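Long-range contacts in macrophage migration inhibitory factor-like protein (Entamoeba histolytica, PDB 6CUQ), which belongs to the macrophage migration inhibitory factor family, small alpha/beta proteins that assemble as trimers: residues L16-E27 / L90-E98; Q80-C88 / G100-E108. All coordinates share one frame; numbering follows the deposited sequence.

Overall arrangement
Both contacts use helix 80-95 and lie about 16 Å apart, centre to centre. Interaction 2 takes the first half of the helix and sets it on strand 102-108, an outermost strand of the four-stranded sheet within the chain. Interaction 1 takes the last turns and the residues after them, and packs them on the link from strand 11-16 and the first turns of helix 22-40. Along the chain the segments alternate: 16-27, 80-88, 90-98, 100-108. The two meet where Ile97 and Leu91 of interaction 1 pack on Ile102 of interaction 2. Helix 80-95 thus lies against the sheet and beside helix 22-40, and interaction 1 ties its C-terminal end to the start of helix 22-40.

Interaction 1 of 2, residues L16-E27 / L90-E98; sequences LSADITEEIKKE and LLEQKAGIE. With EDO (1,2-ethanediol), chain D.
Lys94 folds over at its second torsion (chi2 -76°) and then runs out nearly straight, which carries its ammonium group to Glu27, whose own chain is extended beyond CG. The two side chains cross at about a right angle, and Lys94 NZ lies 2.9 Å from Glu27 OE1, a salt bridge that reaches the oxygen from above the carboxylate plane. The methylene part shares in the contact, with Lys94 CE 3.7 Å from Glu27 CB. One turn back, Ile24 has CG2 anti to its backbone N, which lays this methyl 3.6 Å from the carbonyl oxygen Lys94 O. Away from the salt bridge the contact is apolar. The methyl Ala95 CB sits 3.7 Å from Ala18 CB, with Ile20 CG2 3.9 Å from the same Ala95 CB. Leu16 sends CD1 to within 4.1 Å of Ile97 CD1, the two side chains crossing nearly perpendicularly, while Leu91 CD2 approaches the same leucine methyl. Thr21 starts helix 22-40 as its N-cap: Thr21 OG1 accepts from Ile24 N at 3.1 Å. Glu22 OE2 receives both Lys25 NZ and O1 of a 1,2-ethanediol, which probably came from the crystallisation liquor; Lys25 NZ also bonds Thr53. The contact lies where the N-terminal end of helix 22-40 meets the C-terminal end of helix 80-95: Leu16 and Leu91 reach Ile28 on helix 22-40 and Ala66 on strand 66-72, and Ile97 rests on Ile102 of strand 102-108.

Interaction 2 of 2, residues Q80-C88 / G100-E108; sequences QEGLSDRYC and GNIYLNFTE
The beta-alpha-beta unit formed by strand 66-72, helix 80-95 and strand 102-108 is joined here, where residues 80-88 of its helix lie on its second strand, in the alpha/beta fold of the MIF family. The helix and strand segments run roughly antiparallel, their directions 145° apart and their axes 9.8 Å from each other. Alternate strand residues Ile102, Leu104 and Phe106 point toward the helix and meet Cys88, Ser84 with Tyr87, and Gln80 in turn. At the Ile102 end Cys88 SG touches Ile102 CG2 at 4.1 Å. In the middle Leu104 CD2 packs 4.0 Å from Tyr87 CB, while the Tyr87 hydroxyl turns to Ser32 on helix 22-40. Along its edge the strand pairs antiparallel with a strand of the third subunit through residues 103-105, so the sheet runs on into it; Tyr103, pointing away from the helix, bonds through OH to Tyr46 O of that subunit. Phe106 fills the remaining end: Leu83 CB meets its CE1 at 3.9 Å, and Gln80 CB stands over the ring centre in a CH-pi contact, 13° off the normal. NE2 of Gln80 leads away to Asn113 OD1 of the third subunit. The backbone oxygen Gln80 O takes two donors from opposite faces, Ser84 N and Ser84 OG, the latter at 2.7 Å; the same hydroxyl oxygen, Ser84 OG, lies at the ring edge, 3.6 Å from Phe106 CZ.

Interaction 1 of 2, residues L16-E27 / L90-E98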
ATOM      1  N   LEU B  16       7.837   6.494  -1.430  1.00 54.26           N
ATOM      2  CA  LEU B  16       9.049   7.179  -1.010  1.00 57.35           C
ATOM      3  C   LEU B  16       8.789   8.664  -0.825  1.00 60.50           C
ATOM      4  O   LEU B  16       7.873   9.238  -1.420  1.00 59.53           O
ATOM      5  CB  LEU B  16      10.190   6.945  -2.002  1.00 56.10           C
ATOM      6  CG  LEU B  16      10.281   7.763  -3.284  1.00 58.08           C
ATOM      7  CD1 LEU B  16      11.504   7.320  -4.067  1.00 57.31           C
ATOM      8  CD2 LEU B  16       9.036   7.646  -4.123  1.00 66.21           C
ATOM      9  N   SER B  17       9.600   9.280   0.033  1.00 58.11           N
ATOM     10  CA  SER B  17       9.389  10.664   0.431  1.00 64.11           C
ATOM     11  C   SER B  17      10.533  11.587   0.023  1.00 68.24           C
ATOM     12  O   SER B  17      10.752  12.616   0.658  1.00 87.33           O
ATOM     13  CB  SER B  17       9.168  10.743   1.942  1.00 57.06           C
ATOM     14  OG  SER B  17      10.414  10.668   2.603  1.00 66.72           O
ATOM     15  N   ALA B  18      11.263  11.262  -1.029  1.00 64.26           N
ATOM     16  CA  ALA B  18      12.301  12.164  -1.504  1.00 60.64           C
ATOM     17  C   ALA B  18      11.701  13.225  -2.414  1.00 64.37           C
ATOM     18  O   ALA B  18      10.666  13.019  -3.047  1.00 75.64           O
ATOM     19  CB  ALA B  18      13.398  11.402  -2.244  1.00 56.32           C
ATOM     20  N   ASP B  19      12.370  14.370  -2.477  1.00 64.33           N
ATOM     21  CA  ASP B  19      12.019  15.451  -3.400  1.00 59.68           C
ATOM     22  C   ASP B  19      12.718  15.169  -4.733  1.00 52.95           C
ATOM     23  O   ASP B  19      13.885  15.508  -4.928  1.00 60.75           O
ATOM     24  CB  ASP B  19      12.427  16.793  -2.783  1.00 49.44           C
ATOM     25  CG  ASP B  19      12.285  17.968  -3.740  1.00 60.15           C
ATOM     26  OD1 ASP B  19      11.377  17.954  -4.597  1.00 69.76           O
ATOM     27  OD2 ASP B  19      13.110  18.906  -3.659  1.00 69.26           O
ATOM     28  N   ILE B  20      12.014  14.505  -5.661  1.00 63.85           N
ATOM     29  CA  ILE B  20      12.598  14.090  -6.938  1.00 56.00           C
ATOM     30  C   ILE B  20      11.686  14.447  -8.112  1.00 54.78           C
ATOM     31  O   ILE B  20      10.472  14.608  -7.967  1.00 62.39           O
ATOM     32  CB  ILE B  20      12.900  12.581  -6.948  1.00 60.67           C
ATOM     33  CG1 ILE B  20      11.698  11.817  -6.413  1.00 55.77           C
ATOM     34  CG2 ILE B  20      14.109  12.256  -6.086  1.00 58.01           C
ATOM     35  CD1 ILE B  20      11.837  10.332  -6.549  1.00 61.45           C
ATOM     36  N   THR B  21      12.284  14.543  -9.303  1.00 53.56           N
ATOM     37  CA  THR B  21      11.503  14.820 -10.504  1.00 53.28           C
ATOM     38  C   THR B  21      10.654  13.613 -10.916  1.00 55.48           C
ATOM     39  O   THR B  21      10.946  12.455 -10.591  1.00 54.26           O
ATOM     40  CB  THR B  21      12.394  15.180 -11.701  1.00 57.24           C
ATOM     41  OG1 THR B  21      13.206  14.049 -12.063  1.00 62.97           O
ATOM     42  CG2 THR B  21      13.254  16.412 -11.444  1.00 56.39           C
ATOM     43  N   GLU B  22       9.630  13.900 -11.716  1.00 49.15           N
ATOM     44  CA  GLU B  22       8.821  12.831 -12.292  1.00 57.40           C
ATOM     45  C   GLU B  22       9.667  11.896 -13.162  1.00 52.14           C
ATOM     46  O   GLU B  22       9.522  10.669 -13.086  1.00 52.42           O
ATOM     47  CB  GLU B  22       7.679  13.443 -13.107  1.00 59.95           C
ATOM     48  CG  GLU B  22       6.728  14.301 -12.277  1.00 56.34           C
ATOM     49  CD  GLU B  22       6.152  13.544 -11.087  1.00 68.40           C
ATOM     50  OE1 GLU B  22       5.443  12.539 -11.301  1.00 76.60           O
ATOM     51  OE2 GLU B  22       6.408  13.956  -9.934  1.00 78.26           O
ATOM     52  N   GLU B  23      10.614  12.448 -13.929  1.00 47.79           N
ATOM     53  CA  GLU B  23      11.494  11.600 -14.737  1.00 53.80           C
ATOM     54  C   GLU B  23      12.255  10.594 -13.881  1.00 58.66           C
ATOM     55  O   GLU B  23      12.350   9.413 -14.245  1.00 61.47           O
ATOM     56  CB  GLU B  23      12.467  12.453 -15.558  1.00 46.69           C
ATOM     57  CG  GLU B  23      13.279  11.626 -16.533  1.00 77.84           C
ATOM     58  CD  GLU B  23      12.397  10.786 -17.472  1.00102.90           C
ATOM     59  OE1 GLU B  23      11.401  11.328 -18.009  1.00109.15           O
ATOM     60  OE2 GLU B  23      12.689   9.581 -17.660  1.00109.51           O
ATOM     61  N   ILE B  24      12.810  11.043 -12.746  1.00 60.66           N
ATOM     62  CA  ILE B  24      13.539  10.141 -11.853  1.00 53.56           C
ATOM     63  C   ILE B  24      12.604   9.062 -11.310  1.00 52.83           C
ATOM     64  O   ILE B  24      12.997   7.899 -11.149  1.00 55.90           O
ATOM     65  CB  ILE B  24      14.209  10.932 -10.708  1.00 58.22           C
ATOM     66  CG1 ILE B  24      15.473  11.655 -11.184  1.00 55.35           C
ATOM     67  CG2 ILE B  24      14.560  10.009  -9.525  1.00 48.52           C
ATOM     68  CD1 ILE B  24      16.581  10.746 -11.622  1.00 63.77           C
ATOM     69  N   LYS B  25      11.357   9.429 -11.006  1.00 47.51           N
ATOM     70  CA  LYS B  25      10.371   8.429 -10.602  1.00 53.01           C
ATOM     71  C   LYS B  25      10.144   7.391 -11.702  1.00 58.52           C
ATOM     72  O   LYS B  25      10.022   6.192 -11.418  1.00 61.04           O
ATOM     73  CB  LYS B  25       9.059   9.111 -10.244  1.00 53.58           C
ATOM     74  CG  LYS B  25       9.086   9.782  -8.925  1.00 50.16           C
ATOM     75  CD  LYS B  25       7.850  10.643  -8.708  1.00 57.07           C
ATOM     76  CE  LYS B  25       8.155  11.819  -7.745  1.00 56.34           C
ATOM     77  NZ  LYS B  25       6.936  12.571  -7.327  1.00 55.23           N
ATOM     78  N   LYS B  26      10.069   7.833 -12.961  1.00 51.95           N
ATOM     79  CA  LYS B  26       9.959   6.872 -14.047  1.00 56.48           C
ATOM     80  C   LYS B  26      11.183   5.969 -14.084  1.00 57.83           C
ATOM     81  O   LYS B  26      11.061   4.750 -14.253  1.00 59.39           O
ATOM     82  CB  LYS B  26       9.765   7.581 -15.395  1.00 48.39           C
ATOM     83  CG  LYS B  26       8.498   8.415 -15.504  1.00 50.86           C
ATOM     84  CD  LYS B  26       8.344   8.921 -16.936  1.00 67.92           C
ATOM     85  CE  LYS B  26       7.324  10.046 -17.083  1.00 75.85           C
ATOM     86  NZ  LYS B  26       7.976  11.387 -16.865  1.00 80.95           N
ATOM     87  N   GLU B  27      12.372   6.544 -13.890  1.00 53.57           N
ATOM     88  CA  GLU B  27      13.579   5.728 -13.922  1.00 57.54           C
ATOM     89  C   GLU B  27      13.566   4.705 -12.795  1.00 64.48           C
ATOM     90  O   GLU B  27      14.000   3.558 -12.977  1.00 67.78           O
ATOM     91  CB  GLU B  27      14.809   6.619 -13.833  1.00 66.92           C
ATOM     92  CG  GLU B  27      15.136   7.385 -15.110  1.00 72.65           C
ATOM     93  CD  GLU B  27      16.232   8.418 -14.871  1.00 76.72           C
ATOM     94  OE1 GLU B  27      16.977   8.273 -13.881  1.00 69.36           O
ATOM     95  OE2 GLU B  27      16.347   9.374 -15.666  1.00 78.17           O
ATOM     96  N   LEU B  90      19.377   1.252  -5.555  1.00 68.36           N
ATOM     97  CA  LEU B  90      18.627   2.044  -6.525  1.00 70.26           C
ATOM     98  C   LEU B  90      18.118   3.357  -5.922  1.00 73.46           C
ATOM     99  O   LEU B  90      18.314   4.431  -6.506  1.00 67.18           O
ATOM    100  CB  LEU B  90      17.472   1.216  -7.097  1.00 58.12           C
ATOM    101  CG  LEU B  90      16.563   2.078  -7.974  1.00 55.94           C
ATOM    102  CD1 LEU B  90      17.405   2.601  -9.111  1.00 51.24           C
ATOM    103  CD2 LEU B  90      15.296   1.356  -8.476  1.00 54.30           C
ATOM    104  N   LEU B  91      17.417   3.290  -4.779  1.00 75.21           N
ATOM    105  CA  LEU B  91      16.872   4.515  -4.183  1.00 70.76           C
ATOM    106  C   LEU B  91      17.974   5.433  -3.681  1.00 71.98           C
ATOM    107  O   LEU B  91      17.798   6.655  -3.654  1.00 75.15           O
ATOM    108  CB  LEU B  91      15.897   4.196  -3.048  1.00 61.58           C
ATOM    109  CG  LEU B  91      14.609   3.519  -3.523  1.00 59.62           C
ATOM    110  CD1 LEU B  91      13.530   3.596  -2.473  1.00 58.39           C
ATOM    111  CD2 LEU B  91      14.129   4.090  -4.846  1.00 57.50           C
ATOM    112  N   GLU B  92      19.103   4.869  -3.270  1.00 73.53           N
ATOM    113  CA  GLU B  92      20.243   5.709  -2.938  1.00 77.47           C
ATOM    114  C   GLU B  92      20.778   6.425  -4.178  1.00 73.91           C
ATOM    115  O   GLU B  92      21.063   7.631  -4.135  1.00 72.55           O
ATOM    116  CB  GLU B  92      21.329   4.863  -2.273  1.00 78.84           C
ATOM    117  CG  GLU B  92      22.422   5.672  -1.612  1.00 98.75           C
ATOM    118  CD  GLU B  92      23.388   6.274  -2.612  1.00112.01           C
ATOM    119  OE1 GLU B  92      23.739   5.579  -3.596  1.00113.36           O
ATOM    120  OE2 GLU B  92      23.782   7.446  -2.418  1.00113.84           O
ATOM    121  N   GLN B  93      20.920   5.705  -5.293  1.00 66.36           N
ATOM    122  CA  GLN B  93      21.540   6.311  -6.468  1.00 74.72           C
ATOM    123  C   GLN B  93      20.639   7.386  -7.069  1.00 70.70           C
ATOM    124  O   GLN B  93      21.127   8.442  -7.488  1.00 70.89           O
ATOM    125  CB  GLN B  93      21.858   5.252  -7.525  1.00 73.52           C
ATOM    126  CG  GLN B  93      22.136   5.867  -8.896  1.00 86.06           C
ATOM    127  CD  GLN B  93      21.801   4.939 -10.052  1.00101.94           C
ATOM    128  OE1 GLN B  93      21.951   3.720  -9.957  1.00104.67           O
ATOM    129  NE2 GLN B  93      21.337   5.521 -11.158  1.00102.66           N
ATOM    130  N   LYS B  94      19.325   7.136  -7.115  1.00 61.75           N
ATOM    131  CA  LYS B  94      18.398   8.037  -7.795  1.00 66.08           C
ATOM    132  C   LYS B  94      17.769   9.084  -6.878  1.00 64.83           C
ATOM    133  O   LYS B  94      17.428  10.172  -7.350  1.00 67.61           O
ATOM    134  CB  LYS B  94      17.265   7.240  -8.457  1.00 61.82           C
ATOM    135  CG  LYS B  94      17.688   6.151  -9.441  1.00 60.79           C
ATOM    136  CD  LYS B  94      18.134   6.697 -10.797  1.00 69.33           C
ATOM    137  CE  LYS B  94      17.880   5.670 -11.933  1.00 64.99           C
ATOM    138  NZ  LYS B  94      18.623   6.019 -13.164  1.00 68.50           N
ATOM    139  N   ALA B  95      17.617   8.807  -5.579  1.00 62.92           N
ATOM    140  CA  ALA B  95      16.896   9.717  -4.695  1.00 57.37           C
ATOM    141  C   ALA B  95      17.666  10.101  -3.437  1.00 63.85           C
ATOM    142  O   ALA B  95      17.127  10.836  -2.603  1.00 67.91           O
ATOM    143  CB  ALA B  95      15.537   9.118  -4.297  1.00 49.30           C
ATOM    144  N   GLY B  96      18.882   9.591  -3.256  1.00 68.87           N
ATOM    145  CA  GLY B  96      19.694   9.934  -2.110  1.00 65.64           C
ATOM    146  C   GLY B  96      19.173   9.438  -0.785  1.00 71.75           C
ATOM    147  O   GLY B  96      19.535   9.993   0.261  1.00 62.18           O
ATOM    148  N   ILE B  97      18.348   8.394  -0.793  1.00 67.41           N
ATOM    149  CA  ILE B  97      17.773   7.844   0.426  1.00 56.66           C
ATOM    150  C   ILE B  97      18.756   6.845   1.020  1.00 71.16           C
ATOM    151  O   ILE B  97      19.299   5.984   0.310  1.00 68.11           O
ATOM    152  CB  ILE B  97      16.403   7.202   0.140  1.00 59.71           C
ATOM    153  CG1 ILE B  97      15.479   8.216  -0.553  1.00 58.31           C
ATOM    154  CG2 ILE B  97      15.785   6.682   1.410  1.00 57.00           C
ATOM    155  CD1 ILE B  97      14.102   7.675  -0.897  1.00 51.09           C
ATOM    156  N   GLU B  98      19.017   6.984   2.316  1.00 71.78           N
ATOM    157  CA  GLU B  98      19.962   6.106   2.982  1.00 69.78           C
ATOM    158  C   GLU B  98      19.374   4.713   3.169  1.00 71.74           C
ATOM    159  O   GLU B  98      18.154   4.528   3.222  1.00 73.52           O
ATOM    160  CB  GLU B  98      20.391   6.694   4.325  1.00 72.15           C
ATOM    161  CG  GLU B  98      21.302   7.912   4.186  1.00 86.76           C
ATOM    162  CD  GLU B  98      21.614   8.581   5.521  1.00100.73           C
ATOM    163  OE1 GLU B  98      21.038   8.166   6.550  1.00106.64           O
ATOM    164  OE2 GLU B  98      22.463   9.500   5.546  1.00104.18           O
TER
HETATM  165  C1  EDO D 200       6.774  17.420  -8.841  0.50 92.75           C
HETATM  166  O1  EDO D 200       7.809  16.501  -9.240  0.50 91.91           O
HETATM  167  C2  EDO D 200       7.129  18.027  -7.486  0.50 93.03           C
HETATM  168  O2  EDO D 200       8.409  18.681  -7.574  0.50 91.72           O

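Interaction 2 of 2, residues Q80-C88 / G100-E108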
ATOM      1  N   GLN B  80      15.075 -12.550  -0.953  1.00103.14           N
ATOM      2  CA  GLN B  80      14.802 -11.288  -0.261  1.00 99.10           C
ATOM      3  C   GLN B  80      16.063 -10.463  -0.031  1.00 97.27           C
ATOM      4  O   GLN B  80      16.026  -9.228  -0.115  1.00 90.95           O
ATOM      5  CB  GLN B  80      14.092 -11.531   1.072  1.00 93.86           C
ATOM      6  CG  GLN B  80      12.845 -12.379   0.964  1.00 90.65           C
ATOM      7  CD  GLN B  80      13.111 -13.821   1.307  1.00 94.03           C
ATOM      8  OE1 GLN B  80      14.080 -14.411   0.835  1.00101.44           O
ATOM      9  NE2 GLN B  80      12.236 -14.409   2.114  1.00 88.93           N
ATOM     10  N   GLU B  81      17.172 -11.106   0.330  1.00 97.77           N
ATOM     11  CA  GLU B  81      18.385 -10.337   0.581  1.00 96.94           C
ATOM     12  C   GLU B  81      18.854  -9.615  -0.679  1.00 93.14           C
ATOM     13  O   GLU B  81      19.132  -8.407  -0.653  1.00 93.41           O
ATOM     14  CB  GLU B  81      19.483 -11.226   1.137  1.00107.65           C
ATOM     15  CG  GLU B  81      20.725 -10.423   1.406  1.00116.92           C
ATOM     16  CD  GLU B  81      21.508 -10.933   2.589  1.00129.38           C
ATOM     17  OE1 GLU B  81      21.272 -12.089   2.999  1.00134.97           O
ATOM     18  OE2 GLU B  81      22.319 -10.151   3.132  1.00133.88           O
ATOM     19  N   GLY B  82      18.954 -10.341  -1.794  1.00 89.04           N
ATOM     20  CA  GLY B  82      19.373  -9.709  -3.032  1.00 85.50           C
ATOM     21  C   GLY B  82      18.444  -8.586  -3.447  1.00 85.42           C
ATOM     22  O   GLY B  82      18.885  -7.552  -3.957  1.00 87.25           O
ATOM     23  N   LEU B  83      17.145  -8.768  -3.227  1.00 85.26           N
ATOM     24  CA  LEU B  83      16.203  -7.704  -3.550  1.00 78.04           C
ATOM     25  C   LEU B  83      16.403  -6.491  -2.651  1.00 77.65           C
ATOM     26  O   LEU B  83      16.342  -5.350  -3.124  1.00 74.83           O
ATOM     27  CB  LEU B  83      14.777  -8.227  -3.457  1.00 78.53           C
ATOM     28  CG  LEU B  83      14.318  -9.077  -4.638  1.00 68.19           C
ATOM     29  CD1 LEU B  83      13.031  -9.756  -4.268  1.00 69.48           C
ATOM     30  CD2 LEU B  83      14.093  -8.179  -5.843  1.00 61.96           C
ATOM     31  N   SER B  84      16.648  -6.708  -1.354  1.00 81.90           N
ATOM     32  CA  SER B  84      16.876  -5.574  -0.463  1.00 86.91           C
ATOM     33  C   SER B  84      18.108  -4.785  -0.889  1.00 83.79           C
ATOM     34  O   SER B  84      18.093  -3.547  -0.890  1.00 78.83           O
ATOM     35  CB  SER B  84      17.012  -6.052   0.981  1.00 98.03           C
ATOM     36  OG  SER B  84      15.935  -6.902   1.323  1.00106.49           O
ATOM     37  N   ASP B  85      19.179  -5.485  -1.272  1.00 83.50           N
ATOM     38  CA  ASP B  85      20.403  -4.797  -1.668  1.00 88.16           C
ATOM     39  C   ASP B  85      20.207  -3.978  -2.946  1.00 89.23           C
ATOM     40  O   ASP B  85      20.647  -2.822  -3.021  1.00 85.93           O
ATOM     41  CB  ASP B  85      21.534  -5.815  -1.836  1.00 90.99           C
ATOM     42  CG  ASP B  85      22.831  -5.172  -2.284  1.00101.75           C
ATOM     43  OD1 ASP B  85      23.354  -5.538  -3.360  1.00106.51           O
ATOM     44  OD2 ASP B  85      23.312  -4.270  -1.572  1.00110.14           O
ATOM     45  N   ARG B  86      19.513  -4.534  -3.944  1.00 84.72           N
ATOM     46  CA  ARG B  86      19.373  -3.828  -5.218  1.00 77.37           C
ATOM     47  C   ARG B  86      18.440  -2.625  -5.101  1.00 76.41           C
ATOM     48  O   ARG B  86      18.699  -1.576  -5.704  1.00 74.33           O
ATOM     49  CB  ARG B  86      18.921  -4.800  -6.307  1.00 81.90           C
ATOM     50  CG  ARG B  86      19.986  -5.843  -6.594  1.00 83.72           C
ATOM     51  CD  ARG B  86      19.934  -6.376  -7.995  1.00 89.32           C
ATOM     52  NE  ARG B  86      20.289  -5.370  -8.987  1.00 97.47           N
ATOM     53  CZ  ARG B  86      20.033  -5.498 -10.285  1.00 95.02           C
ATOM     54  NH1 ARG B  86      19.418  -6.585 -10.724  1.00 84.27           N
ATOM     55  NH2 ARG B  86      20.375  -4.539 -11.135  1.00101.47           N
ATOM     56  N   TYR B  87      17.329  -2.763  -4.375  1.00 74.43           N
ATOM     57  CA  TYR B  87      16.423  -1.627  -4.195  1.00 65.35           C
ATOM     58  C   TYR B  87      17.066  -0.517  -3.369  1.00 65.75           C
ATOM     59  O   TYR B  87      16.833   0.671  -3.630  1.00 57.92           O
ATOM     60  CB  TYR B  87      15.122  -2.078  -3.538  1.00 61.12           C
ATOM     61  CG  TYR B  87      14.120  -2.624  -4.519  1.00 64.98           C
ATOM     62  CD1 TYR B  87      13.503  -1.781  -5.427  1.00 58.44           C
ATOM     63  CD2 TYR B  87      13.786  -3.976  -4.534  1.00 66.92           C
ATOM     64  CE1 TYR B  87      12.580  -2.260  -6.325  1.00 62.90           C
ATOM     65  CE2 TYR B  87      12.863  -4.470  -5.430  1.00 66.07           C
ATOM     66  CZ  TYR B  87      12.267  -3.604  -6.328  1.00 71.23           C
ATOM     67  OH  TYR B  87      11.346  -4.063  -7.230  1.00 69.21           O
ATOM     68  N   CYS B  88      17.824  -0.880  -2.330  1.00 63.14           N
ATOM     69  CA  CYS B  88      18.480   0.147  -1.527  1.00 74.71           C
ATOM     70  C   CYS B  88      19.550   0.867  -2.337  1.00 80.84           C
ATOM     71  O   CYS B  88      19.706   2.090  -2.223  1.00 80.14           O
ATOM     72  CB  CYS B  88      19.066  -0.469  -0.252  1.00 78.08           C
ATOM     73  SG  CYS B  88      17.803  -0.911   0.977  1.00 75.69           S
ATOM     74  N   GLY B 100      19.580   2.932   5.795  1.00 79.21           N
ATOM     75  CA  GLY B 100      18.936   2.908   7.094  1.00 67.97           C
ATOM     76  C   GLY B 100      17.594   3.611   7.168  1.00 71.85           C
ATOM     77  O   GLY B 100      16.998   3.645   8.248  1.00 87.26           O
ATOM     78  N   ASN B 101      17.104   4.184   6.069  1.00 65.14           N
ATOM     79  CA  ASN B 101      15.802   4.838   6.039  1.00 60.83           C
ATOM     80  C   ASN B 101      14.878   4.202   5.000  1.00 68.98           C
ATOM     81  O   ASN B 101      13.973   4.853   4.476  1.00 75.20           O
ATOM     82  CB  ASN B 101      15.964   6.335   5.779  1.00 60.20           C
ATOM     83  CG  ASN B 101      16.713   7.035   6.880  1.00 76.22           C
ATOM     84  OD1 ASN B 101      16.653   6.631   8.044  1.00 82.20           O
ATOM     85  ND2 ASN B 101      17.427   8.093   6.527  1.00 81.21           N
ATOM     86  N   ILE B 102      15.100   2.928   4.687  1.00 65.07           N
ATOM     87  CA  ILE B 102      14.267   2.177   3.755  1.00 68.30           C
ATOM     88  C   ILE B 102      13.835   0.880   4.423  1.00 74.92           C
ATOM     89  O   ILE B 102      14.680   0.107   4.884  1.00 74.23           O
ATOM     90  CB  ILE B 102      15.010   1.871   2.441  1.00 68.08           C
ATOM     91  CG1 ILE B 102      15.447   3.166   1.759  1.00 64.21           C
ATOM     92  CG2 ILE B 102      14.161   0.969   1.547  1.00 59.54           C
ATOM     93  CD1 ILE B 102      16.335   2.968   0.571  1.00 71.34           C
ATOM     94  N   TYR B 103      12.528   0.637   4.467  1.00 71.60           N
ATOM     95  CA  TYR B 103      11.993  -0.653   4.878  1.00 67.15           C
ATOM     96  C   TYR B 103      11.388  -1.364   3.673  1.00 72.16           C
ATOM     97  O   TYR B 103      10.841  -0.735   2.761  1.00 73.61           O
ATOM     98  CB  TYR B 103      10.925  -0.507   5.961  1.00 61.62           C
ATOM     99  CG  TYR B 103      11.446  -0.388   7.368  1.00 76.72           C
ATOM    100  CD1 TYR B 103      12.726  -0.793   7.695  1.00 81.01           C
ATOM    101  CD2 TYR B 103      10.641   0.129   8.372  1.00 76.11           C
ATOM    102  CE1 TYR B 103      13.191  -0.682   8.990  1.00 86.21           C
ATOM    103  CE2 TYR B 103      11.095   0.251   9.654  1.00 82.18           C
ATOM    104  CZ  TYR B 103      12.370  -0.154   9.970  1.00 89.89           C
ATOM    105  OH  TYR B 103      12.803  -0.028  11.280  1.00 82.03           O
ATOM    106  N   LEU B 104      11.498  -2.685   3.672  1.00 74.10           N
ATOM    107  CA  LEU B 104      10.896  -3.506   2.636  1.00 73.62           C
ATOM    108  C   LEU B 104      10.071  -4.617   3.266  1.00 83.13           C
ATOM    109  O   LEU B 104      10.349  -5.067   4.388  1.00 90.38           O
ATOM    110  CB  LEU B 104      11.952  -4.113   1.727  1.00 70.03           C
ATOM    111  CG  LEU B 104      12.824  -3.149   0.933  1.00 68.01           C
ATOM    112  CD1 LEU B 104      14.125  -2.856   1.688  1.00 62.03           C
ATOM    113  CD2 LEU B 104      13.105  -3.744  -0.450  1.00 66.85           C
ATOM    114  N   ASN B 105       9.058  -5.053   2.521  1.00 70.68           N
ATOM    115  CA  ASN B 105       8.195  -6.166   2.893  1.00 71.66           C
ATOM    116  C   ASN B 105       8.070  -7.121   1.715  1.00 72.54           C
ATOM    117  O   ASN B 105       7.974  -6.692   0.558  1.00 74.72           O
ATOM    118  CB  ASN B 105       6.810  -5.671   3.321  1.00 75.89           C
ATOM    119  CG  ASN B 105       6.712  -5.439   4.821  1.00 86.97           C
ATOM    120  OD1 ASN B 105       5.618  -5.281   5.368  1.00 88.39           O
ATOM    121  ND2 ASN B 105       7.862  -5.428   5.495  1.00 82.38           N
ATOM    122  N   PHE B 106       8.061  -8.414   2.015  1.00 76.69           N
ATOM    123  CA  PHE B 106       7.955  -9.458   1.009  1.00 82.15           C
ATOM    124  C   PHE B 106       6.773 -10.349   1.344  1.00 84.98           C
ATOM    125  O   PHE B 106       6.646 -10.826   2.477  1.00 89.19           O
ATOM    126  CB  PHE B 106       9.244 -10.274   0.927  1.00 85.73           C
ATOM    127  CG  PHE B 106      10.453  -9.434   0.691  1.00 87.91           C
ATOM    128  CD1 PHE B 106      10.821  -9.078  -0.595  1.00 82.53           C
ATOM    129  CD2 PHE B 106      11.199  -8.959   1.756  1.00 89.18           C
ATOM    130  CE1 PHE B 106      11.930  -8.288  -0.818  1.00 78.96           C
ATOM    131  CE2 PHE B 106      12.304  -8.165   1.543  1.00 85.85           C
ATOM    132  CZ  PHE B 106      12.671  -7.827   0.250  1.00 84.93           C
ATOM    133  N   THR B 107       5.919 -10.580   0.353  1.00 82.89           N
ATOM    134  CA  THR B 107       4.660 -11.276   0.571  1.00 83.56           C
ATOM    135  C   THR B 107       4.390 -12.173  -0.626  1.00 86.74           C
ATOM    136  O   THR B 107       4.290 -11.694  -1.761  1.00 88.21           O
ATOM    137  CB  THR B 107       3.520 -10.273   0.777  1.00 84.79           C
ATOM    138  OG1 THR B 107       3.883  -9.340   1.809  1.00 93.61           O
ATOM    139  CG2 THR B 107       2.254 -10.990   1.194  1.00 79.38           C
ATOM    140  N   GLU B 108       4.287 -13.470  -0.378  1.00 83.33           N
ATOM    141  CA  GLU B 108       3.917 -14.428  -1.410  1.00 82.88           C
ATOM    142  C   GLU B 108       2.414 -14.673  -1.365  1.00 86.00           C
ATOM    143  O   GLU B 108       1.864 -15.005  -0.308  1.00 91.77           O
ATOM    144  CB  GLU B 108       4.678 -15.742  -1.227  1.00 86.08           C
ATOM    145  CG  GLU B 108       6.188 -15.635  -1.433  1.00 88.22           C
ATOM    146  CD  GLU B 108       6.884 -16.994  -1.438  1.00100.57           C
ATOM    147  OE1 GLU B 108       6.247 -17.994  -1.043  1.00107.57           O
ATOM    148  OE2 GLU B 108       8.068 -17.062  -1.837  1.00105.80           O
TER